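Local structure of acetylene hydratase (Pelobacter acetylenicus, 2E7Z) at residues Tyr116-Arg121 against Phe508-Arg513; Lys336-Glu341 against Tyr380-Gly385; Val465-Glu470 against Asn518-Pro523. The protein hydrates acetylene to acetaldehyde at a tungsten-bis(molybdopterin guanine dinucleotide) centre accompanied by a [4Fe-4S] cluster, without accepting ethylene as a substrate. One frame throughout, in Å; residues are numbered along the deposited sequence.

Interaction 1 of 3, residues Tyr116-Arg121 against Phe508-Arg513; sequences YGTLRR and FPWKDR
The first turn of helix 118-126 packs against the loop that leads into helix 513-520, with R121 and T118 meeting F508 and W510. R121 carries the largest share. Its CG is anti to the backbone N (chi1 -174°), and from there the chain runs extended to NE; it and F508 slide past each other in opposite directions, with R121 CD 3.8 Å from F508 CE2. NE stands over one face of that ring, offset toward the rim, and the guanidinium and ring planes are 84° apart. R121 CZ lies 5.7 Å from the F508 ring centroid, close to its normal, and at that length the cation-pi attraction is at most weak. W510 arrives tip to tip with the arginine, its CH2 3.5 Å from R121 CZ and over the centre of one guanidinium face. The indole thus presents its edge, the two planes meeting at 68°. Hydrogen bonds from NE to the carbonyl of H507 and from NH1 to that of I337 limit rotation of the charged group. T118 fills in beside it: its carbonyl O lies at the edge of the F508 ring, 3.8 Å from CE2, and its CG2 is 3.9 Å from W510 CZ3, while OG1 bonds back to the E115 carbonyl. Farther along, R513 CG touches the edge of the Y116 ring at CE2, 4.3 Å away. Helix 491-501, through Y492, covers T118 and F508, and L516 of helix 513-520 lies on Y116 and T118.

Interaction 2 of 3, residues Lys336-Glu341 against Tyr380-Gly385; sequences KIQMHE and YFHNMG
Q338 stands its amide upright on one face of the H382 imidazole, the two planes 90° apart. The extended chain (chi2 178°) carries CD away from the backbone, and NE2 ends 3.5 Å above the plane of the H382 ring, over its centre. OE1 of Q338 is pressed against the base of the same side chain, 3.1 Å from H382 CB. G385 C lies over the opposite face, offset toward the rim. OE1 also accepts a hydrogen bond of 2.7 Å from H340 NE2, with an N-H...O angle of 150°; the donor comes from above the carbonyl plane. H340 in turn sets its CB over the face of Y380, 3.9 Å from the ring centroid, in a CH-pi contact. E341, modelled in two conformers, in one of them brings OE1 to the ring edge. The turn after helix 334-337 thus meets the loop between helices 369-376 and 391-400, where H382 centres an inverse gamma turn. An alanine in place of Q338 would probably leave H340 NE2 without its acceptor and one face of H382 without its cover. NE2 of H340 acts as a donor and ND1 is bonded to the Y362 hydroxyl, which together fix that imidazole's rotation.

Interaction 3 of 3, residues Val465-Glu470 against Asn518-Pro523; sequences VQPNWE and NYRISP
R520 reaches across from the end of helix 513-520 and turns the edge of its guanidinium to the loop 465-470. The chain bends at chi2 (75°), which directs CD off the line of the first methylenes. P467 crosses the arginine at about a right angle, and its carbonyl O lies near the guanidinium plane, 2.9 Å from R520 NH2; an N-H...O angle of 125° makes this a weak hydrogen bond. The E470 carboxylate is inclined 46° to the guanidinium, with E470 OE1 3.6 Å from R520 NH1, a long salt bridge. Two waters in the guanidinium plane complete the link. One accepts from R520 NE at 2.8 Å and donates to the carbonyls of V465 and P467; the other accepts from NH2 and donates to E470 OE1 at 2.7 Å. Outside the pair, NH1 bonds to the V332 carbonyl and E470 OE2 to S335 OG. Beside this polar network V465 CG1 meets I521 CG2 at 3.7 Å, the two side chains crossing obliquely. Here the buried arginine joins the C-terminal end of helix 513-520 to the coil between strands 452-455 and 474-476, which passes near the [4Fe-4S] cluster, about 9 Å from the Q466 side chain at the nearest atoms.

How the interactions relate
The three contacts form one cluster on the same side of the chain's centre, their centres about 12 Å (1 and 3) to 13 Å (1 and 2, 2 and 3) apart. Along the chain, interaction 2 is nested within the loop closed by interaction 1, interaction 3 opens after interaction 2 has closed, and the segments of 1 and 3 alternate. Interactions 1 and 3 draw on opposite ends of helix 513-520. They are also joined directly by Y116 OH to V465 N (3.0 Å), as 2 and 3 are by M384 N to E470 O (2.9 Å). Segments far apart in sequence are thereby brought together in one mostly buried cluster near residues that bind the tungsten cofactor.

Interaction 1 of 3, residues Tyr116-Arg121 against Phe508-Arg513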
loop_
_atom_site.group_PDB
_atom_site.type_symbol
_atom_site.label_atom_id
_atom_site.label_comp_id
_atom_site.label_asym_id
_atom_site.label_seq_id
_atom_site.Cartn_x
_atom_site.Cartn_y
_atom_site.Cartn_z
ATOM N N TYR A 116 -15.297 -5.665 6.542
ATOM C CA TYR A 116 -15.197 -7.099 6.828
ATOM C C TYR A 116 -15.543 -7.974 5.621
ATOM O O TYR A 116 -15.934 -9.129 5.781
ATOM C CB TYR A 116 -16.039 -7.491 8.045
ATOM C CG TYR A 116 -15.613 -6.766 9.299
ATOM C CD1 TYR A 116 -14.537 -7.219 10.044
ATOM C CD2 TYR A 116 -16.248 -5.585 9.696
ATOM C CE1 TYR A 116 -14.116 -6.550 11.189
ATOM C CE2 TYR A 116 -15.823 -4.876 10.832
ATOM C CZ TYR A 116 -14.737 -5.373 11.562
ATOM O OH TYR A 116 -14.279 -4.721 12.680
ATOM N N GLY A 117 -15.344 -7.455 4.414
ATOM C CA GLY A 117 -15.644 -8.197 3.176
ATOM C C GLY A 117 -16.921 -7.777 2.487
ATOM O O GLY A 117 -17.192 -8.215 1.342
ATOM N N THR A 118 -17.728 -6.935 3.153
ATOM C CA THR A 118 -19.005 -6.582 2.569
ATOM C C THR A 118 -18.904 -5.619 1.383
ATOM O O THR A 118 -19.847 -5.538 0.602
ATOM C CB THR A 118 -19.997 -6.024 3.621
ATOM O OG1 THR A 118 -19.479 -4.828 4.211
ATOM C CG2 THR A 118 -20.275 -7.066 4.699
ATOM N N LEU A 119 -17.767 -4.926 1.226
ATOM C CA LEU A 119 -17.617 -4.075 0.071
ATOM C C LEU A 119 -17.509 -4.885 -1.213
ATOM O O LEU A 119 -18.251 -4.648 -2.144
ATOM C CB LEU A 119 -16.441 -3.097 0.278
ATOM C CG LEU A 119 -16.189 -2.066 -0.827
ATOM C CD1 LEU A 119 -15.406 -2.590 -2.059
ATOM C CD2 LEU A 119 -17.460 -1.298 -1.255
ATOM N N ARG A 120 -16.598 -5.856 -1.246
ATOM C CA ARG A 120 -16.527 -6.686 -2.456
ATOM C C ARG A 120 -17.792 -7.556 -2.578
ATOM O O ARG A 120 -18.213 -7.869 -3.680
ATOM C CB ARG A 120 -15.277 -7.570 -2.510
ATOM C CG ARG A 120 -13.994 -6.766 -2.623
ATOM C CD ARG A 120 -13.856 -5.944 -3.910
ATOM N NE ARG A 120 -13.737 -6.679 -5.182
ATOM C CZ ARG A 120 -12.578 -7.099 -5.673
ATOM N NH1 ARG A 120 -11.448 -7.018 -4.970
ATOM N NH2 ARG A 120 -12.592 -7.706 -6.863
ATOM N N ARG A 121 -18.401 -7.924 -1.436
ATOM C CA ARG A 121 -19.686 -8.622 -1.457
ATOM C C ARG A 121 -20.696 -7.844 -2.293
ATOM O O ARG A 121 -21.331 -8.372 -3.213
ATOM C CB ARG A 121 -20.162 -8.872 -0.041
ATOM C CG ARG A 121 -21.426 -9.716 0.111
ATOM C CD ARG A 121 -21.725 -9.817 1.592
ATOM N NE ARG A 121 -22.856 -10.698 1.904
ATOM C CZ ARG A 121 -22.747 -12.001 2.198
ATOM N NH1 ARG A 121 -21.546 -12.599 2.211
ATOM N NH2 ARG A 121 -23.849 -12.724 2.466
ATOM N N PHE A 508 -27.438 -9.220 3.017
ATOM C CA PHE A 508 -26.799 -8.425 4.055
ATOM C C PHE A 508 -27.617 -8.476 5.334
ATOM O O PHE A 508 -28.235 -7.480 5.731
ATOM C CB PHE A 508 -26.608 -6.963 3.607
ATOM C CG PHE A 508 -25.642 -6.816 2.447
ATOM C CD1 PHE A 508 -26.075 -7.043 1.141
ATOM C CD2 PHE A 508 -24.289 -6.544 2.668
ATOM C CE1 PHE A 508 -25.200 -6.962 0.088
ATOM C CE2 PHE A 508 -23.426 -6.426 1.599
ATOM C CZ PHE A 508 -23.876 -6.665 0.309
ATOM N N PRO A 509 -27.610 -9.634 6.001
ATOM C CA PRO A 509 -28.479 -9.824 7.161
ATOM C C PRO A 509 -28.037 -9.045 8.388
ATOM O O PRO A 509 -28.853 -8.782 9.261
ATOM C CB PRO A 509 -28.375 -11.339 7.423
ATOM C CG PRO A 509 -27.051 -11.716 6.899
ATOM C CD PRO A 509 -26.862 -10.866 5.672
ATOM N N TRP A 510 -26.776 -8.647 8.428
ATOM C CA TRP A 510 -26.236 -7.935 9.584
ATOM C C TRP A 510 -26.802 -6.527 9.566
ATOM O O TRP A 510 -26.618 -5.792 8.607
ATOM C CB TRP A 510 -24.696 -7.919 9.526
ATOM C CG TRP A 510 -24.176 -9.247 9.123
ATOM C CD1 TRP A 510 -24.072 -10.364 9.906
ATOM C CD2 TRP A 510 -23.747 -9.623 7.812
ATOM N NE1 TRP A 510 -23.589 -11.417 9.153
ATOM C CE2 TRP A 510 -23.371 -10.979 7.871
ATOM C CE3 TRP A 510 -23.623 -8.934 6.597
ATOM C CZ2 TRP A 510 -22.893 -11.665 6.757
ATOM C CZ3 TRP A 510 -23.152 -9.604 5.493
ATOM C CH2 TRP A 510 -22.796 -10.967 5.579
ATOM N N LYS A 511 -27.552 -6.183 10.598
ATOM C CA LYS A 511 -28.273 -4.904 10.590
ATOM C C LYS A 511 -27.369 -3.694 10.799
ATOM O O LYS A 511 -27.753 -2.579 10.438
ATOM C CB LYS A 511 -29.401 -4.857 11.628
ATOM C CG LYS A 511 -30.475 -5.927 11.453
ATOM C CD LYS A 511 -30.975 -6.034 10.015
ATOM C CE LYS A 511 -31.908 -7.226 9.846
ATOM N NZ LYS A 511 -32.250 -7.441 8.414
ATOM N N ASP A 512 -26.189 -3.909 11.386
ATOM C CA ASP A 512 -25.232 -2.839 11.616
ATOM C C ASP A 512 -23.846 -3.448 11.748
ATOM O O ASP A 512 -23.668 -4.671 11.718
ATOM C CB ASP A 512 -25.596 -1.989 12.845
ATOM C CG ASP A 512 -25.826 -2.811 14.111
ATOM O OD1 ASP A 512 -25.209 -3.879 14.276
ATOM O OD2 ASP A 512 -26.650 -2.374 14.950
ATOM N N ARG A 513 -22.859 -2.572 11.872
ATOM C CA ARG A 513 -21.488 -3.010 11.953
ATOM C C ARG A 513 -21.265 -3.934 13.145
ATOM O O ARG A 513 -20.480 -4.858 13.061
ATOM C CB ARG A 513 -20.514 -1.834 11.936
ATOM C CG ARG A 513 -19.054 -2.316 11.918
ATOM C CD ARG A 513 -18.045 -1.190 11.935
ATOM N NE ARG A 513 -18.367 -0.286 13.032
ATOM C CZ ARG A 513 -17.937 0.966 13.168
ATOM N NH1 ARG A 513 -17.029 1.458 12.329
ATOM N NH2 ARG A 513 -18.415 1.749 14.156
#

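Interaction 2 of 3, residues Lys336-Glu341 against Tyr380-Gly385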
loop_
_atom_site.group_PDB
_atom_site.type_symbol
_atom_site.label_atom_id
_atom_site.label_comp_id
_atom_site.label_asym_id
_atom_site.label_seq_id
_atom_site.Cartn_x
_atom_site.Cartn_y
_atom_site.Cartn_z
ATOM N N LYS A 336 -14.438 -15.123 2.304
ATOM C CA LYS A 336 -15.711 -15.829 2.137
ATOM C C LYS A 336 -16.875 -14.837 2.152
ATOM O O LYS A 336 -17.815 -14.951 1.374
ATOM C CB LYS A 336 -15.857 -16.878 3.228
ATOM C CG LYS A 336 -14.737 -17.916 3.206
ATOM C CD LYS A 336 -15.137 -19.176 3.946
ATOM C CE LYS A 336 -14.488 -20.398 3.313
ATOM N NZ LYS A 336 -14.830 -20.508 1.874
ATOM N N ILE A 337 -16.781 -13.824 3.031
ATOM C CA ILE A 337 -17.801 -12.760 3.104
ATOM C C ILE A 337 -17.865 -12.009 1.763
ATOM O O ILE A 337 -18.936 -11.618 1.316
ATOM C CB ILE A 337 -17.554 -11.815 4.331
ATOM C CG1 ILE A 337 -17.757 -12.646 5.597
ATOM C CG2 ILE A 337 -18.509 -10.611 4.301
ATOM C CD1 ILE A 337 -17.290 -11.973 6.878
ATOM N N GLN A 338 -16.722 -11.856 1.109
ATOM C CA GLN A 338 -16.657 -11.128 -0.169
ATOM C C GLN A 338 -17.400 -11.808 -1.338
ATOM O O GLN A 338 -17.714 -11.142 -2.311
ATOM C CB GLN A 338 -15.209 -10.866 -0.566
ATOM C CG GLN A 338 -14.513 -9.909 0.373
ATOM C CD GLN A 338 -13.062 -9.664 0.032
ATOM O OE1 GLN A 338 -12.378 -10.595 -0.431
ATOM N NE2 GLN A 338 -12.550 -8.431 0.282
ATOM N N MET A 339 -17.643 -13.129 -1.266
ATOM C CA MET A 339 -18.473 -13.836 -2.273
ATOM C C MET A 339 -17.956 -13.605 -3.670
ATOM O O MET A 339 -18.739 -13.354 -4.595
ATOM C CB MET A 339 -19.927 -13.376 -2.170
ATOM C CG MET A 339 -20.608 -13.932 -0.966
ATOM S SD MET A 339 -22.357 -13.442 -0.845
ATOM C CE MET A 339 -23.030 -13.975 -2.433
ATOM N N HIS A 340 -16.639 -13.750 -3.849
ATOM C CA HIS A 340 -16.068 -13.760 -5.203
ATOM C C HIS A 340 -16.654 -14.823 -6.125
ATOM O O HIS A 340 -16.743 -14.606 -7.324
ATOM C CB HIS A 340 -14.555 -13.929 -5.134
ATOM C CG HIS A 340 -13.884 -12.809 -4.407
ATOM N ND1 HIS A 340 -13.771 -11.540 -4.933
ATOM C CD2 HIS A 340 -13.307 -12.771 -3.181
ATOM C CE1 HIS A 340 -13.147 -10.762 -4.059
ATOM N NE2 HIS A 340 -12.841 -11.484 -2.991
ATOM N N GLU A 341 -17.091 -15.930 -5.559
ATOM C CA GLU A 341 -17.628 -16.946 -6.459
ATOM C C GLU A 341 -18.923 -16.485 -7.108
ATOM O O GLU A 341 -19.197 -16.900 -8.246
ATOM C CB GLU A 341 -17.746 -18.327 -5.812
ATOM C CG GLU A 341 -18.136 -19.408 -6.803
ATOM C CD GLU A 341 -17.018 -19.777 -7.760
ATOM O OE1 GLU A 341 -15.976 -20.255 -7.288
ATOM O OE2 GLU A 341 -17.203 -19.643 -8.991
ATOM N N TYR A 380 -10.953 -18.226 -3.456
ATOM C CA TYR A 380 -10.551 -16.863 -3.766
ATOM C C TYR A 380 -9.966 -16.236 -2.501
ATOM O O TYR A 380 -10.681 -15.603 -1.729
ATOM C CB TYR A 380 -11.747 -16.035 -4.264
ATOM C CG TYR A 380 -12.281 -16.524 -5.583
ATOM C CD1 TYR A 380 -11.666 -16.159 -6.777
ATOM C CD2 TYR A 380 -13.392 -17.372 -5.637
ATOM C CE1 TYR A 380 -12.157 -16.569 -7.987
ATOM C CE2 TYR A 380 -13.882 -17.823 -6.863
ATOM C CZ TYR A 380 -13.247 -17.413 -8.030
ATOM O OH TYR A 380 -13.693 -17.781 -9.266
ATOM N N PHE A 381 -8.666 -16.405 -2.291
ATOM C CA PHE A 381 -7.990 -15.994 -1.076
ATOM C C PHE A 381 -7.619 -14.555 -1.331
ATOM O O PHE A 381 -6.717 -14.252 -2.095
ATOM C CB PHE A 381 -6.767 -16.897 -0.866
ATOM C CG PHE A 381 -5.850 -16.493 0.256
ATOM C CD1 PHE A 381 -6.276 -15.743 1.342
ATOM C CD2 PHE A 381 -4.522 -16.939 0.242
ATOM C CE1 PHE A 381 -5.384 -15.405 2.359
ATOM C CE2 PHE A 381 -3.632 -16.619 1.266
ATOM C CZ PHE A 381 -4.066 -15.857 2.335
ATOM N N HIS A 382 -8.361 -13.647 -0.692
ATOM C CA HIS A 382 -8.150 -12.199 -0.840
ATOM C C HIS A 382 -6.996 -11.845 0.085
ATOM O O HIS A 382 -7.203 -11.324 1.178
ATOM C CB HIS A 382 -9.419 -11.446 -0.460
ATOM C CG HIS A 382 -9.331 -9.979 -0.699
ATOM N ND1 HIS A 382 -8.934 -9.097 0.284
ATOM C CD2 HIS A 382 -9.594 -9.237 -1.802
ATOM C CE1 HIS A 382 -8.990 -7.865 -0.202
ATOM N NE2 HIS A 382 -9.371 -7.923 -1.467
ATOM N N ASN A 383 -5.777 -12.140 -0.362
ATOM C CA ASN A 383 -4.598 -11.949 0.474
ATOM C C ASN A 383 -4.114 -10.506 0.421
ATOM O O ASN A 383 -3.548 -10.052 -0.587
ATOM C CB ASN A 383 -3.554 -12.952 -0.018
ATOM C CG ASN A 383 -2.329 -13.115 0.910
ATOM O OD1 ASN A 383 -1.325 -13.663 0.459
ATOM N ND2 ASN A 383 -2.393 -12.672 2.162
ATOM N N MET A 384 -4.363 -9.793 1.529
ATOM C CA MET A 384 -4.052 -8.356 1.726
ATOM C C MET A 384 -4.980 -7.496 0.876
ATOM O O MET A 384 -5.935 -6.925 1.415
ATOM C CB MET A 384 -2.549 -8.046 1.485
ATOM C CG MET A 384 -1.552 -9.029 2.158
ATOM S SD MET A 384 -1.827 -9.309 3.931
ATOM C CE MET A 384 -0.968 -7.859 4.600
ATOM N N GLY A 385 -4.749 -7.464 -0.440
ATOM C CA GLY A 385 -5.645 -6.782 -1.402
ATOM C C GLY A 385 -5.496 -7.582 -2.671
ATOM O O GLY A 385 -4.364 -7.877 -3.055
#

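Interaction 3 of 3, residues Val465-Glu470 against Asn518-Pro523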
loop_
_atom_site.group_PDB
_atom_site.type_symbol
_atom_site.label_atom_id
_atom_site.label_comp_id
_atom_site.label_asym_id
_atom_site.label_seq_id
_atom_site.Cartn_x
_atom_site.Cartn_y
_atom_site.Cartn_z
ATOM N N VAL A 465 -12.359 -5.328 14.955
ATOM C CA VAL A 465 -11.725 -6.634 15.039
ATOM C C VAL A 465 -10.765 -6.752 13.865
ATOM O O VAL A 465 -11.144 -6.525 12.720
ATOM C CB VAL A 465 -12.782 -7.773 14.972
ATOM C CG1 VAL A 465 -12.135 -9.152 14.713
ATOM C CG2 VAL A 465 -13.601 -7.804 16.257
ATOM N N GLN A 466 -9.525 -7.126 14.169
ATOM C CA GLN A 466 -8.515 -7.369 13.131
ATOM C C GLN A 466 -8.343 -8.872 12.929
ATOM O O GLN A 466 -8.806 -9.661 13.750
ATOM C CB GLN A 466 -7.185 -6.766 13.572
ATOM C CG GLN A 466 -7.261 -5.249 13.615
ATOM C CD GLN A 466 -5.906 -4.584 13.724
ATOM O OE1 GLN A 466 -5.065 -5.030 14.491
ATOM N NE2 GLN A 466 -5.696 -3.499 12.958
ATOM N N PRO A 467 -7.630 -9.289 11.865
ATOM C CA PRO A 467 -6.955 -8.444 10.868
ATOM C C PRO A 467 -7.844 -8.023 9.699
ATOM O O PRO A 467 -8.719 -8.788 9.283
ATOM C CB PRO A 467 -5.833 -9.356 10.361
ATOM C CG PRO A 467 -6.443 -10.763 10.436
ATOM C CD PRO A 467 -7.330 -10.726 11.686
ATOM N N ASN A 468 -7.614 -6.811 9.188
ATOM C CA ASN A 468 -8.342 -6.333 8.019
ATOM C C ASN A 468 -7.575 -6.308 6.713
ATOM O O ASN A 468 -8.086 -5.868 5.678
ATOM C CB ASN A 468 -8.973 -5.017 8.371
ATOM C CG ASN A 468 -10.045 -5.215 9.430
ATOM O OD1 ASN A 468 -9.905 -4.790 10.585
ATOM N ND2 ASN A 468 -11.080 -5.963 9.062
ATOM N N TRP A 469 -6.360 -6.855 6.784
ATOM C CA TRP A 469 -5.674 -7.360 5.606
ATOM C C TRP A 469 -5.600 -8.858 5.829
ATOM O O TRP A 469 -4.892 -9.331 6.730
ATOM C CB TRP A 469 -4.268 -6.770 5.493
ATOM C CG TRP A 469 -4.203 -5.362 4.923
ATOM C CD1 TRP A 469 -5.124 -4.743 4.129
ATOM C CD2 TRP A 469 -3.119 -4.441 5.078
ATOM N NE1 TRP A 469 -4.677 -3.489 3.780
ATOM C CE2 TRP A 469 -3.453 -3.276 4.361
ATOM C CE3 TRP A 469 -1.906 -4.478 5.781
ATOM C CZ2 TRP A 469 -2.620 -2.166 4.318
ATOM C CZ3 TRP A 469 -1.087 -3.370 5.737
ATOM C CH2 TRP A 469 -1.437 -2.237 5.012
ATOM N N GLU A 470 -6.367 -9.593 5.034
ATOM C CA GLU A 470 -6.474 -11.032 5.244
ATOM C C GLU A 470 -5.184 -11.711 4.863
ATOM O O GLU A 470 -4.708 -11.595 3.723
ATOM C CB GLU A 470 -7.670 -11.573 4.477
ATOM C CG GLU A 470 -7.871 -13.082 4.658
ATOM C CD GLU A 470 -9.321 -13.485 4.921
ATOM O OE1 GLU A 470 -9.805 -13.270 6.052
ATOM O OE2 GLU A 470 -9.980 -14.051 4.016
ATOM N N ASN A 518 -19.794 -9.288 15.113
ATOM C CA ASN A 518 -20.106 -10.516 15.831
ATOM C C ASN A 518 -20.116 -11.701 14.897
ATOM O O ASN A 518 -19.771 -12.808 15.318
ATOM C CB ASN A 518 -21.433 -10.366 16.579
ATOM C CG ASN A 518 -21.276 -9.572 17.843
ATOM O OD1 ASN A 518 -20.213 -9.576 18.444
ATOM N ND2 ASN A 518 -22.338 -8.886 18.254
ATOM N N TYR A 519 -20.481 -11.476 13.638
ATOM C CA TYR A 519 -20.387 -12.552 12.639
ATOM C C TYR A 519 -18.925 -12.925 12.331
ATOM O O TYR A 519 -18.564 -14.104 12.308
ATOM C CB TYR A 519 -21.136 -12.173 11.353
ATOM C CG TYR A 519 -21.045 -13.270 10.290
ATOM C CD1 TYR A 519 -21.620 -14.524 10.484
ATOM C CD2 TYR A 519 -20.346 -13.050 9.096
ATOM C CE1 TYR A 519 -21.491 -15.519 9.519
ATOM C CE2 TYR A 519 -20.235 -14.032 8.122
ATOM C CZ TYR A 519 -20.812 -15.256 8.345
ATOM O OH TYR A 519 -20.679 -16.235 7.378
ATOM N N ARG A 520 -18.074 -11.912 12.129
ATOM C CA ARG A 520 -16.660 -12.160 11.889
ATOM C C ARG A 520 -16.056 -13.048 12.995
ATOM O O ARG A 520 -15.292 -13.969 12.703
ATOM C CB ARG A 520 -15.944 -10.807 11.765
ATOM C CG ARG A 520 -14.437 -10.817 11.655
ATOM C CD ARG A 520 -13.943 -11.268 10.264
ATOM N NE ARG A 520 -12.519 -10.900 10.139
ATOM C CZ ARG A 520 -11.547 -11.639 9.594
ATOM N NH1 ARG A 520 -11.744 -12.873 9.100
ATOM N NH2 ARG A 520 -10.320 -11.147 9.609
ATOM N N ILE A 521 -16.400 -12.763 14.262
ATOM C CA ILE A 521 -15.858 -13.543 15.377
ATOM C C ILE A 521 -16.715 -14.722 15.809
ATOM O O ILE A 521 -16.386 -15.392 16.794
ATOM C CB ILE A 521 -15.534 -12.630 16.601
ATOM C CG1 ILE A 521 -16.828 -12.060 17.200
ATOM C CG2 ILE A 521 -14.552 -11.563 16.183
ATOM C CD1 ILE A 521 -16.639 -11.184 18.448
ATOM N N SER A 522 -17.786 -14.997 15.065
ATOM C CA SER A 522 -18.745 -16.009 15.499
ATOM C C SER A 522 -18.139 -17.397 15.796
ATOM O O SER A 522 -18.607 -18.056 16.724
ATOM C CB SER A 522 -19.939 -16.065 14.542
ATOM O OG SER A 522 -19.526 -16.384 13.231
ATOM N N PRO A 523 -17.094 -17.853 15.056
ATOM C CA PRO A 523 -16.589 -19.207 15.380
ATOM C C PRO A 523 -15.998 -19.313 16.797
ATOM O O PRO A 523 -15.884 -20.423 17.319
ATOM C CB PRO A 523 -15.527 -19.445 14.309
ATOM C CG PRO A 523 -15.880 -18.505 13.200
ATOM C CD PRO A 523 -16.373 -17.275 13.911
HETATM O O HOH W 1 -11.388 -8.381 10.596
HETATM O O HOH W 2 -8.421 -13.087 8.351
#